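Local coordinates for Tat (Twin-arginine translocation) pathway signal sequence containing protein (Mycobacterium tuberculosis, PDB 5IMU), which is of unknown function but, in its crystallised C-terminal part, joins a small alpha/beta domain to a helical bundle and binds a potassium ion, at residues Val47-Gly52 / Ala77-Leu82; Arg30-Ala35 / Lys176-His181; Arg135-Arg140 / Glu182-Gly187; Asp122-Thr127 / Leu205-Leu210. One frame throughout, in Å; residues are numbered along the deposited sequence.

Contact 1 of 4, residues Val47-Gly52 / Ala77-Leu82; sequences VTDLAG and ADVIDL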
loop_
_atom_site.group_PDB
_atom_site.type_symbol
_atom_site.label_atom_id
_atom_site.label_comp_id
_atom_site.label_asym_id
_atom_site.label_seq_id
_atom_site.Cartn_x
_atom_site.Cartn_y
_atom_site.Cartn_z
ATOM N N VAL A 47 -5.620 -6.266 -3.670
ATOM C CA VAL A 47 -5.621 -6.126 -2.218
ATOM C C VAL A 47 -4.510 -6.965 -1.600
ATOM O O VAL A 47 -4.042 -7.949 -2.180
ATOM C CB VAL A 47 -6.973 -6.538 -1.589
ATOM C CG1 VAL A 47 -8.125 -5.741 -2.183
ATOM C CG2 VAL A 47 -7.203 -8.037 -1.749
ATOM N N THR A 48 -4.084 -6.543 -0.411
ATOM C CA THR A 48 -3.425 -7.392 0.568
ATOM C C THR A 48 -4.134 -7.179 1.898
ATOM O O THR A 48 -4.787 -6.154 2.112
ATOM C CB THR A 48 -1.928 -7.077 0.708
ATOM O OG1 THR A 48 -1.367 -7.872 1.762
ATOM C CG2 THR A 48 -1.720 -5.605 1.032
ATOM N N ASP A 49 -4.018 -8.156 2.795
ATOM C CA ASP A 49 -4.648 -8.050 4.104
ATOM C C ASP A 49 -3.708 -7.477 5.160
ATOM O O ASP A 49 -3.992 -7.591 6.359
ATOM C CB ASP A 49 -5.192 -9.412 4.549
ATOM C CG ASP A 49 -4.104 -10.458 4.728
ATOM O OD1 ASP A 49 -2.940 -10.204 4.348
ATOM O OD2 ASP A 49 -4.418 -11.546 5.254
ATOM N N LEU A 50 -2.602 -6.859 4.735
ATOM C CA LEU A 50 -1.659 -6.269 5.681
ATOM C C LEU A 50 -2.335 -5.223 6.561
ATOM O O LEU A 50 -2.120 -5.193 7.778
ATOM C CB LEU A 50 -0.480 -5.656 4.924
ATOM C CG LEU A 50 0.616 -4.950 5.729
ATOM C CD1 LEU A 50 1.345 -5.923 6.648
ATOM C CD2 LEU A 50 1.597 -4.250 4.799
ATOM N N ALA A 51 -3.165 -4.363 5.967
ATOM C CA ALA A 51 -3.820 -3.304 6.726
ATOM C C ALA A 51 -5.057 -2.761 6.019
ATOM O O ALA A 51 -5.090 -1.589 5.634
ATOM C CB ALA A 51 -2.836 -2.165 7.004
ATOM N N GLY A 52 -6.074 -3.605 5.841
ATOM C CA GLY A 52 -7.377 -3.163 5.375
ATOM C C GLY A 52 -7.460 -2.697 3.939
ATOM O O GLY A 52 -8.475 -2.105 3.558
ATOM N N ALA A 77 -10.567 -9.816 8.167
ATOM C CA ALA A 77 -10.958 -10.087 6.791
ATOM C C ALA A 77 -9.751 -10.546 5.984
ATOM O O ALA A 77 -8.705 -9.891 5.986
ATOM C CB ALA A 77 -11.581 -8.843 6.159
ATOM N N ASP A 78 -9.892 -11.681 5.303
ATOM C CA ASP A 78 -8.825 -12.201 4.467
ATOM C C ASP A 78 -8.902 -11.570 3.076
ATOM O O ASP A 78 -9.806 -10.789 2.767
ATOM C CB ASP A 78 -8.886 -13.729 4.410
ATOM C CG ASP A 78 -10.024 -14.244 3.545
ATOM O OD1 ASP A 78 -11.058 -13.558 3.423
ATOM O OD2 ASP A 78 -9.883 -15.346 2.976
ATOM N N VAL A 79 -7.935 -11.915 2.221
ATOM C CA VAL A 79 -7.845 -11.282 0.907
ATOM C C VAL A 79 -9.073 -11.589 0.061
ATOM O O VAL A 79 -9.500 -10.756 -0.748
ATOM C CB VAL A 79 -6.547 -11.710 0.194
ATOM C CG1 VAL A 79 -5.340 -11.111 0.895
ATOM C CG2 VAL A 79 -6.440 -13.228 0.137
ATOM N N ILE A 80 -9.665 -12.771 0.231
ATOM C CA ILE A 80 -10.873 -13.103 -0.523
ATOM C C ILE A 80 -12.027 -12.208 -0.086
ATOM O O ILE A 80 -12.737 -11.629 -0.918
ATOM C CB ILE A 80 -11.221 -14.593 -0.358
ATOM C CG1 ILE A 80 -9.992 -15.464 -0.629
ATOM C CG2 ILE A 80 -12.349 -14.974 -1.300
ATOM C CD1 ILE A 80 -9.402 -15.283 -2.008
ATOM N N ASP A 81 -12.227 -12.078 1.230
ATOM C CA ASP A 81 -13.269 -11.190 1.742
ATOM C C ASP A 81 -13.041 -9.750 1.298
ATOM O O ASP A 81 -13.999 -9.032 0.981
ATOM C CB ASP A 81 -13.325 -11.262 3.269
ATOM C CG ASP A 81 -13.883 -12.579 3.778
ATOM O OD1 ASP A 81 -13.983 -12.742 5.014
ATOM O OD2 ASP A 81 -14.220 -13.448 2.949
ATOM N N LEU A 82 -11.779 -9.307 1.267
ATOM C CA LEU A 82 -11.489 -7.917 0.925
ATOM C C LEU A 82 -11.832 -7.602 -0.526
ATOM O O LEU A 82 -12.165 -6.456 -0.844
ATOM C CB LEU A 82 -10.017 -7.602 1.204
ATOM C CG LEU A 82 -9.611 -7.480 2.674
ATOM C CD1 LEU A 82 -8.105 -7.308 2.802
ATOM C CD2 LEU A 82 -10.342 -6.318 3.331
HETATM O O HOH W 1 -5.711 -13.265 3.634
HETATM O O HOH W 2 -6.403 -11.588 7.202
#
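Asp49 OD2 takes hydrogen bonds from two waters, and each bridges it to 77-82. The first lies 2.7 Å from OD2 and accepts from Val79 N, a backbone N-H in the first turn of helix 79-83; the second also donates to Ala77 O. No direct hydrogen bond joins the two segments. The other carboxylate oxygen, OD1, is hydrogen-bonded to Tyr178, so the acid is held from two parts of the chain. CG of Asp49 stands between its own backbone N and carbonyl carbon (chi1 63°), and here it comes 4.1 Å from Val79 CG1. That methyl also lies 3.8 Å from Asp49 N, a buried amide without a hydrogen-bond partner. Leu82 CD1 reaches the same bend of chain, 3.6 Å from Thr48 O and against Asp49 CA and CB. In the strand, Val47 lays CG2 beside Val79 O and 4.1 Å from Leu82 CB, the Val47 and Leu82 side chains meeting at a slant. The helix starts with Asp78 as N-cap: its OD1 accepts from Asp81 N at 2.9 Å, with the donor 42° out of the carboxylate plane. Val79 and Leu82, three residues apart, thus both present apolar atoms to the end of strand 44-48. Within the alpha/beta domain this seats the short helix 79-83 on the sheet, where Val47 and Val79 also touch Ala34 of the adjacent strand 33-37, while Leu50 and Ala51, beyond the strand, pack on helices 157-177 and 183-199 of the helical part.

Contact 2 of 4, residues Arg30-Ala35 / Lys176-His181; sequences RISWAA and KAYPSH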
loop_
_atom_site.group_PDB
_atom_site.type_symbol
_atom_site.label_atom_id
_atom_site.label_comp_id
_atom_site.label_asym_id
_atom_site.label_seq_id
_atom_site.Cartn_x
_atom_site.Cartn_y
_atom_site.Cartn_z
ATOM N N ARG A 30 6.009 -12.195 1.477
ATOM C CA ARG A 30 5.752 -12.546 2.867
ATOM C C ARG A 30 4.332 -12.226 3.318
ATOM O O ARG A 30 3.973 -12.568 4.451
ATOM C CB ARG A 30 6.762 -11.834 3.774
ATOM C CG ARG A 30 8.208 -12.243 3.516
ATOM C CD ARG A 30 9.186 -11.417 4.345
ATOM N NE ARG A 30 9.353 -10.067 3.815
ATOM C CZ ARG A 30 10.132 -9.140 4.364
ATOM N NH1 ARG A 30 10.815 -9.414 5.468
ATOM N NH2 ARG A 30 10.226 -7.938 3.812
ATOM N N ILE A 31 3.515 -11.595 2.473
ATOM C CA ILE A 31 2.134 -11.275 2.807
ATOM C C ILE A 31 1.225 -11.805 1.705
ATOM O O ILE A 31 1.659 -12.068 0.582
ATOM C CB ILE A 31 1.914 -9.761 3.004
ATOM C CG1 ILE A 31 2.132 -9.016 1.687
ATOM C CG2 ILE A 31 2.839 -9.225 4.086
ATOM C CD1 ILE A 31 2.065 -7.505 1.830
ATOM N N SER A 32 -0.056 -11.951 2.041
ATOM C CA SER A 32 -1.026 -12.510 1.107
ATOM C C SER A 32 -1.591 -11.427 0.198
ATOM O O SER A 32 -1.805 -10.288 0.623
ATOM C CB SER A 32 -2.164 -13.200 1.864
ATOM O OG SER A 32 -1.697 -14.359 2.530
ATOM N N TRP A 33 -1.832 -11.793 -1.062
ATOM C CA TRP A 33 -2.359 -10.886 -2.070
ATOM C C TRP A 33 -3.541 -11.529 -2.780
ATOM O O TRP A 33 -3.669 -12.755 -2.819
ATOM C CB TRP A 33 -1.302 -10.524 -3.127
ATOM C CG TRP A 33 -0.076 -9.829 -2.611
ATOM C CD1 TRP A 33 1.082 -10.416 -2.187
ATOM C CD2 TRP A 33 0.131 -8.416 -2.507
ATOM N NE1 TRP A 33 1.990 -9.456 -1.808
ATOM C CE2 TRP A 33 1.429 -8.219 -1.998
ATOM C CE3 TRP A 33 -0.659 -7.296 -2.790
ATOM C CZ2 TRP A 33 1.956 -6.950 -1.763
ATOM C CZ3 TRP A 33 -0.134 -6.037 -2.556
ATOM C CH2 TRP A 33 1.160 -5.875 -2.048
ATOM N N ALA A 34 -4.393 -10.687 -3.364
ATOM C CA ALA A 34 -5.470 -11.163 -4.221
ATOM C C ALA A 34 -5.847 -10.072 -5.212
ATOM O O ALA A 34 -5.727 -8.879 -4.922
ATOM C CB ALA A 34 -6.703 -11.584 -3.415
ATOM N N ALA A 35 -6.306 -10.496 -6.388
ATOM C CA ALA A 35 -6.823 -9.590 -7.402
ATOM C C ALA A 35 -8.096 -10.168 -8.000
ATOM O O ALA A 35 -8.228 -11.383 -8.164
ATOM C CB ALA A 35 -5.799 -9.324 -8.511
ATOM N N LYS A 176 7.926 -9.227 9.494
ATOM C CA LYS A 176 8.365 -10.406 10.230
ATOM C C LYS A 176 7.356 -10.813 11.299
ATOM O O LYS A 176 7.268 -11.997 11.643
ATOM C CB LYS A 176 9.740 -10.154 10.853
ATOM C CG LYS A 176 10.877 -10.115 9.831
ATOM C CD LYS A 176 12.181 -9.627 10.453
ATOM C CE LYS A 176 13.325 -9.644 9.445
ATOM N NZ LYS A 176 13.651 -11.022 8.983
ATOM N N ALA A 177 6.585 -9.857 11.824
ATOM C CA ALA A 177 5.566 -10.182 12.814
ATOM C C ALA A 177 4.276 -10.671 12.167
ATOM O O ALA A 177 3.494 -11.377 12.816
ATOM C CB ALA A 177 5.284 -8.967 13.699
ATOM N N TYR A 178 4.041 -10.303 10.910
ATOM C CA TYR A 178 2.887 -10.757 10.132
ATOM C C TYR A 178 2.755 -12.280 10.200
ATOM O O TYR A 178 3.755 -12.994 10.124
ATOM C CB TYR A 178 3.037 -10.279 8.679
ATOM C CG TYR A 178 1.931 -10.671 7.716
ATOM C CD1 TYR A 178 1.935 -11.911 7.087
ATOM C CD2 TYR A 178 0.908 -9.782 7.402
ATOM C CE1 TYR A 178 0.940 -12.266 6.197
ATOM C CE2 TYR A 178 -0.093 -10.129 6.509
ATOM C CZ TYR A 178 -0.071 -11.372 5.909
ATOM O OH TYR A 178 -1.062 -11.724 5.020
ATOM N N PRO A 179 1.518 -12.786 10.346
ATOM C CA PRO A 179 0.262 -12.026 10.387
ATOM C C PRO A 179 -0.138 -11.530 11.778
ATOM O O PRO A 179 -1.260 -11.052 11.941
ATOM C CB PRO A 179 -0.761 -13.040 9.875
ATOM C CG PRO A 179 -0.232 -14.352 10.338
ATOM C CD PRO A 179 1.277 -14.241 10.344
ATOM N N SER A 180 0.759 -11.642 12.759
ATOM C CA SER A 180 0.503 -11.173 14.116
ATOM C C SER A 180 1.108 -9.797 14.376
ATOM O O SER A 180 1.547 -9.507 15.494
ATOM C CB SER A 180 1.025 -12.186 15.136
ATOM O OG SER A 180 0.404 -13.447 14.963
ATOM N N HIS A 181 1.136 -8.944 13.357
ATOM C CA HIS A 181 1.695 -7.609 13.489
ATOM C C HIS A 181 0.744 -6.694 14.253
ATOM O O HIS A 181 -0.470 -6.912 14.294
ATOM C CB HIS A 181 1.984 -7.023 12.109
ATOM C CG HIS A 181 0.825 -7.110 11.164
ATOM N ND1 HIS A 181 0.331 -8.310 10.700
ATOM C CD2 HIS A 181 0.061 -6.146 10.598
ATOM C CE1 HIS A 181 -0.687 -8.082 9.890
ATOM N NE2 HIS A 181 -0.871 -6.777 9.810
HETATM O O HOH W 3 11.541 -11.882 6.988
HETATM O O HOH W 4 -1.967 -14.752 5.324
#
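Ile31 and Tyr178 meet at about a right angle, the isoleucine standing on the phenol ring. Its CG2 methyl lies over the ring centre, 3.8 Å from the Tyr178 centroid and only 7° off the normal, a well-centred CH-pi contact. CB of Ile31 covers the same face farther out, 3.9 Å from Tyr178 CZ. Pro179 CB, after a cis peptide bond, lies over the centre of the opposite face, so the ring is sandwiched between two aliphatic groups. Tyr178 directly follows the last residue of helix 157-177 and points its CB toward 30-35; chi1 of 179° sets CG anti to the backbone N. Arg30 O comes 3.4 Å from Tyr178 CD1, and Tyr178 OH accepts a hydrogen bond from Ser32 N at 3.2 Å, with an N-H...O angle of 162°. The contact is a seam between the DUF5632 and DUF5631 regions: the lead-in to strand 33-37 of the sheet is met by the C-terminal end of a long helix of the bundle. A water donates to Tyr178 OH and also hydrogen-bonds Ser32 OG; beyond the two segments the phenol oxygen has Asp49, and Ser32 OG has Ser94 N. Farther out, Arg30 NH1 lies 4.8 Å from Lys176 NZ without direct bonding. A water accepts from both cationic ends and sits in the plane of the Arg30 guanidinium at its edge. The like charges probably repel, but Arg30 also forms salt bridges to Glu28 and Glu172, which would offset this.

Contact 3 of 4, residues Arg135-Arg140 / Glu182-Gly187; sequences RDSLPR and ELTAVG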
loop_
_atom_site.group_PDB
_atom_site.type_symbol
_atom_site.label_atom_id
_atom_site.label_comp_id
_atom_site.label_asym_id
_atom_site.label_seq_id
_atom_site.Cartn_x
_atom_site.Cartn_y
_atom_site.Cartn_z
ATOM N N ARG A 135 1.855 10.824 18.465
ATOM C CA ARG A 135 2.316 9.445 18.312
ATOM C C ARG A 135 3.629 9.268 19.063
ATOM O O ARG A 135 4.671 9.766 18.625
ATOM C CB ARG A 135 2.489 9.089 16.837
ATOM C CG ARG A 135 2.706 7.609 16.590
ATOM C CD ARG A 135 1.448 6.824 16.906
ATOM N NE ARG A 135 1.408 5.557 16.187
ATOM C CZ ARG A 135 0.289 4.919 15.863
ATOM N NH1 ARG A 135 -0.889 5.438 16.186
ATOM N NH2 ARG A 135 0.346 3.771 15.204
ATOM N N ASP A 136 3.587 8.529 20.175
ATOM C CA ASP A 136 4.764 8.410 21.030
ATOM C C ASP A 136 5.829 7.500 20.426
ATOM O O ASP A 136 7.013 7.634 20.757
ATOM C CB ASP A 136 4.353 7.892 22.411
ATOM C CG ASP A 136 5.397 8.174 23.478
ATOM O OD1 ASP A 136 5.917 9.307 23.518
ATOM O OD2 ASP A 136 5.704 7.259 24.275
ATOM N N SER A 137 5.442 6.579 19.546
ATOM C CA SER A 137 6.337 5.525 19.083
ATOM C C SER A 137 7.216 5.934 17.904
ATOM O O SER A 137 8.074 5.143 17.494
ATOM C CB SER A 137 5.522 4.284 18.709
ATOM O OG SER A 137 4.516 4.606 17.761
ATOM N N LEU A 138 7.039 7.137 17.362
ATOM C CA LEU A 138 7.792 7.553 16.187
ATOM C C LEU A 138 9.269 7.759 16.528
ATOM O O LEU A 138 9.611 8.105 17.662
ATOM C CB LEU A 138 7.216 8.851 15.623
ATOM C CG LEU A 138 6.423 8.880 14.311
ATOM C CD1 LEU A 138 5.940 7.503 13.882
ATOM C CD2 LEU A 138 5.256 9.850 14.435
ATOM N N PRO A 139 10.164 7.559 15.561
ATOM C CA PRO A 139 11.582 7.852 15.798
ATOM C C PRO A 139 11.853 9.349 15.767
ATOM O O PRO A 139 11.029 10.151 15.321
ATOM C CB PRO A 139 12.290 7.135 14.643
ATOM C CG PRO A 139 11.285 7.149 13.543
ATOM C CD PRO A 139 9.939 6.994 14.218
ATOM N N ARG A 140 13.048 9.715 16.244
ATOM C CA ARG A 140 13.397 11.128 16.374
ATOM C C ARG A 140 13.347 11.849 15.029
ATOM O O ARG A 140 12.981 13.028 14.964
ATOM C CB ARG A 140 14.781 11.269 17.014
ATOM C CG ARG A 140 15.319 12.696 17.042
ATOM C CD ARG A 140 16.653 12.790 17.778
ATOM N NE ARG A 140 16.487 12.704 19.228
ATOM C CZ ARG A 140 17.490 12.562 20.089
ATOM N NH1 ARG A 140 18.738 12.478 19.650
ATOM N NH2 ARG A 140 17.246 12.495 21.392
ATOM N N GLU A 182 1.310 -5.657 14.863
ATOM C CA GLU A 182 0.524 -4.633 15.537
ATOM C C GLU A 182 0.204 -3.517 14.550
ATOM O O GLU A 182 1.106 -2.989 13.890
ATOM C CB GLU A 182 1.280 -4.069 16.742
ATOM C CG GLU A 182 1.543 -5.074 17.853
ATOM C CD GLU A 182 0.300 -5.398 18.661
ATOM O OE1 GLU A 182 -0.697 -4.653 18.546
ATOM O OE2 GLU A 182 0.321 -6.396 19.413
ATOM N N LEU A 183 -1.082 -3.169 14.444
ATOM C CA LEU A 183 -1.468 -2.032 13.615
ATOM C C LEU A 183 -0.814 -0.742 14.085
ATOM O O LEU A 183 -0.694 0.203 13.297
ATOM C CB LEU A 183 -2.987 -1.856 13.613
ATOM C CG LEU A 183 -3.846 -2.840 12.822
ATOM C CD1 LEU A 183 -5.238 -2.259 12.669
ATOM C CD2 LEU A 183 -3.239 -3.155 11.465
ATOM N N THR A 184 -0.413 -0.682 15.355
ATOM C CA THR A 184 0.380 0.437 15.852
ATOM C C THR A 184 1.626 0.648 14.999
ATOM O O THR A 184 1.903 1.764 14.544
ATOM C CB THR A 184 0.758 0.189 17.313
ATOM O OG1 THR A 184 -0.326 0.579 18.165
ATOM C CG2 THR A 184 2.019 0.960 17.688
ATOM N N ALA A 185 2.390 -0.424 14.769
ATOM C CA ALA A 185 3.600 -0.308 13.961
ATOM C C ALA A 185 3.277 -0.009 12.503
ATOM O O ALA A 185 4.048 0.683 11.829
ATOM C CB ALA A 185 4.432 -1.585 14.072
ATOM N N VAL A 186 2.149 -0.515 12.001
ATOM C CA VAL A 186 1.743 -0.202 10.634
ATOM C C VAL A 186 1.439 1.285 10.498
ATOM O O VAL A 186 1.816 1.923 9.507
ATOM C CB VAL A 186 0.537 -1.069 10.223
ATOM C CG1 VAL A 186 0.003 -0.630 8.871
ATOM C CG2 VAL A 186 0.928 -2.539 10.191
ATOM N N GLY A 187 0.758 1.860 11.491
ATOM C CA GLY A 187 0.487 3.287 11.460
ATOM C C GLY A 187 1.756 4.118 11.406
ATOM O O GLY A 187 1.835 5.095 10.659
#
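Arg135 points its CB toward helix 183-199, and its side chain crosses to the first turn of that helix. CG is anti to the backbone N (chi1 -169°), and the chain then bends at chi2 before running on through CD. NE lies 4.2 Å from Thr184 O and makes a salt bridge to Asp188, while CZ brings the guanidinium edge-on to the Thr184 carbonyl. At the tip, NH2 donates to Thr184 O over 2.6 Å. The oxygen is only 10° out of the guanidinium plane, and the donor meets it in the carbonyl plane, on a lone pair, although the N-H...O angle of 137° makes the bond distinctly bent. NH2 also passes 3.8 Å from Gly187 CA and 4.1 Å from Thr184 CG2. Two neighbouring nitrogens of one guanidinium therefore grip a backbone oxygen and an acidic side chain of the same helix. Ser137, inside the type I turn from Arg135 to Leu138, adds a hydrogen bond from OG to Asp188. The arrangement lies at the surface of the helical DUF5631 region, tying the connection between helices 124-133 and 140-151 to the beginning of helix 183-199, with Leu138 packing farther along that helix on Leu191.

Contact 4 of 4, residues Asp122-Thr127 / Leu205-Leu210; sequences DEFGPT and LANYHL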
loop_
_atom_site.group_PDB
_atom_site.type_symbol
_atom_site.label_atom_id
_atom_site.label_comp_id
_atom_site.label_asym_id
_atom_site.label_seq_id
_atom_site.Cartn_x
_atom_site.Cartn_y
_atom_site.Cartn_z
ATOM N N ASP A 122 -8.408 17.029 4.227
ATOM C CA ASP A 122 -8.629 18.379 4.728
ATOM C C ASP A 122 -7.482 18.804 5.639
ATOM O O ASP A 122 -7.043 18.040 6.504
ATOM C CB ASP A 122 -9.954 18.458 5.486
ATOM C CG ASP A 122 -10.277 19.865 5.951
ATOM O OD1 ASP A 122 -10.257 20.786 5.107
ATOM O OD2 ASP A 122 -10.542 20.054 7.158
ATOM N N GLU A 123 -7.008 20.035 5.441
ATOM C CA GLU A 123 -5.886 20.599 6.191
ATOM C C GLU A 123 -4.728 19.603 6.268
ATOM O O GLU A 123 -4.299 19.192 7.347
ATOM C CB GLU A 123 -6.322 21.033 7.594
ATOM C CG GLU A 123 -7.441 22.062 7.628
ATOM C CD GLU A 123 -7.020 23.416 7.088
ATOM O OE1 GLU A 123 -5.804 23.703 7.061
ATOM O OE2 GLU A 123 -7.910 24.200 6.701
ATOM N N PHE A 124 -4.234 19.214 5.088
ATOM C CA PHE A 124 -3.234 18.152 5.003
ATOM C C PHE A 124 -2.049 18.413 5.926
ATOM O O PHE A 124 -1.645 17.535 6.698
ATOM C CB PHE A 124 -2.751 17.996 3.560
ATOM C CG PHE A 124 -1.514 17.152 3.431
ATOM C CD1 PHE A 124 -1.604 15.769 3.401
ATOM C CD2 PHE A 124 -0.260 17.739 3.355
ATOM C CE1 PHE A 124 -0.468 14.987 3.292
ATOM C CE2 PHE A 124 0.881 16.964 3.248
ATOM C CZ PHE A 124 0.776 15.585 3.215
ATOM N N GLY A 125 -1.478 19.611 5.851
ATOM C CA GLY A 125 -0.300 19.960 6.612
ATOM C C GLY A 125 -0.493 19.876 8.114
ATOM O O GLY A 125 0.209 19.133 8.809
ATOM N N PRO A 126 -1.431 20.663 8.650
ATOM C CA PRO A 126 -1.726 20.566 10.089
ATOM C C PRO A 126 -2.127 19.172 10.534
ATOM O O PRO A 126 -1.795 18.772 11.657
ATOM C CB PRO A 126 -2.873 21.570 10.275
ATOM C CG PRO A 126 -2.651 22.582 9.204
ATOM C CD PRO A 126 -2.111 21.813 8.024
ATOM N N THR A 127 -2.832 18.420 9.686
ATOM C CA THR A 127 -3.228 17.062 10.047
ATOM C C THR A 127 -2.008 16.172 10.265
ATOM O O THR A 127 -1.960 15.398 11.229
ATOM C CB THR A 127 -4.131 16.472 8.960
ATOM O OG1 THR A 127 -5.342 17.235 8.870
ATOM C CG2 THR A 127 -4.476 15.023 9.269
ATOM N N LEU A 205 1.084 11.094 -3.078
ATOM C CA LEU A 205 1.435 9.900 -2.315
ATOM C C LEU A 205 1.381 10.166 -0.817
ATOM O O LEU A 205 0.883 9.331 -0.052
ATOM C CB LEU A 205 2.823 9.401 -2.708
ATOM C CG LEU A 205 2.985 8.734 -4.071
ATOM C CD1 LEU A 205 4.386 8.175 -4.190
ATOM C CD2 LEU A 205 1.952 7.637 -4.247
ATOM N N ALA A 206 1.906 11.314 -0.378
ATOM C CA ALA A 206 1.783 11.699 1.023
ATOM C C ALA A 206 0.323 11.736 1.448
ATOM O O ALA A 206 -0.024 11.308 2.555
ATOM C CB ALA A 206 2.445 13.059 1.255
ATOM N N ASN A 207 -0.547 12.231 0.568
ATOM C CA ASN A 207 -1.980 12.225 0.837
ATOM C C ASN A 207 -2.501 10.801 0.998
ATOM O O ASN A 207 -3.253 10.504 1.934
ATOM C CB ASN A 207 -2.713 12.955 -0.290
ATOM C CG ASN A 207 -4.174 13.191 0.021
ATOM O OD1 ASN A 207 -4.513 14.024 0.861
ATOM N ND2 ASN A 207 -5.052 12.465 -0.663
ATOM N N TYR A 208 -2.101 9.903 0.093
ATOM C CA TYR A 208 -2.529 8.507 0.160
ATOM C C TYR A 208 -2.175 7.884 1.504
ATOM O O TYR A 208 -3.016 7.248 2.150
ATOM C CB TYR A 208 -1.893 7.723 -0.993
ATOM C CG TYR A 208 -2.045 6.214 -0.933
ATOM C CD1 TYR A 208 -3.135 5.580 -1.523
ATOM C CD2 TYR A 208 -1.084 5.425 -0.315
ATOM C CE1 TYR A 208 -3.269 4.200 -1.479
ATOM C CE2 TYR A 208 -1.211 4.046 -0.264
ATOM C CZ TYR A 208 -2.306 3.438 -0.849
ATOM O OH TYR A 208 -2.436 2.068 -0.805
ATOM N N HIS A 209 -0.930 8.062 1.947
ATOM C CA HIS A 209 -0.499 7.428 3.188
ATOM C C HIS A 209 -1.142 8.090 4.403
ATOM O O HIS A 209 -1.473 7.411 5.380
ATOM C CB HIS A 209 1.024 7.463 3.291
ATOM C CG HIS A 209 1.711 6.561 2.314
ATOM N ND1 HIS A 209 1.510 5.198 2.292
ATOM C CD2 HIS A 209 2.592 6.829 1.322
ATOM C CE1 HIS A 209 2.240 4.664 1.329
ATOM N NE2 HIS A 209 2.906 5.632 0.725
ATOM N N LEU A 210 -1.329 9.410 4.359
ATOM C CA LEU A 210 -1.967 10.100 5.477
ATOM C C LEU A 210 -3.428 9.689 5.620
ATOM O O LEU A 210 -3.919 9.506 6.741
ATOM C CB LEU A 210 -1.859 11.613 5.292
ATOM C CG LEU A 210 -1.548 12.490 6.511
ATOM C CD1 LEU A 210 -2.314 13.805 6.431
ATOM C CD2 LEU A 210 -1.822 11.777 7.829
#
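Phe124 sets its ring across Ala206 and Leu210 of helix 203-216, three consecutive ring atoms, CZ, CE1 and CD1, making the contact. CZ lies 3.6 Å from Ala206 CB. Next along the rim, CE1 comes 3.8 Å from Ala206 O, which sits in the ring plane at its edge, and also approaches Asn207 N. CD1 then meets Leu210 CD1 at 3.7 Å, the two side chains crossing on a slant. In Phe124, chi1 of 167° puts CG anti to the backbone N, on the side of the carbonyl carbon; the residue stands in the first turn of helix 124-133. One turn apart on their helix, Ala206 and Leu210 are joined by the backbone bond from Leu210 N to Ala206 O, and the phenyl ring spans the pair. Thr127 follows on the other helix: its CG2 methyl packs 3.8 Å from Leu210 CD1, which is thus shared by Phe124 and Thr127. The threonine turns its hydroxyl back to its own chain, OG1 lying within hydrogen-bonding distance of Glu123 O and Asp122 O. No hydrogen bond crosses between the two segments; the side-chain contacts are chiefly apolar. Asn207, at the margin, bonds instead to Val121 N and Pro119 O, in the chain leading into helix 124-133. This is helix-helix packing inside the DUF5631 bundle, with Leu198 of helix 183-199 touching both Phe124 and Ala206, so that three helices converge on the phenyl ring.

From the N terminus, 30-35 opens first and waits until 176-181 to close contact 2, the longest loop of the set, spanning both family regions. Contact 1 lies wholly within it, from strand 44-48, next to 33-37 in the sheet, to helix 79-83, and the two touch through Asp49 and Tyr178. Contact 4 opens at 122-127, still inside the contact 2 loop, and closes after it at 205-210, so these two cross. Contact 3 also crosses contact 2 but lies wholly within contact 4. Contacts 3 and 4 tie the helical bundle together, contact 1 the alpha/beta domain, and contact 2 joins the two; Val186 touches both His181 and Ala51.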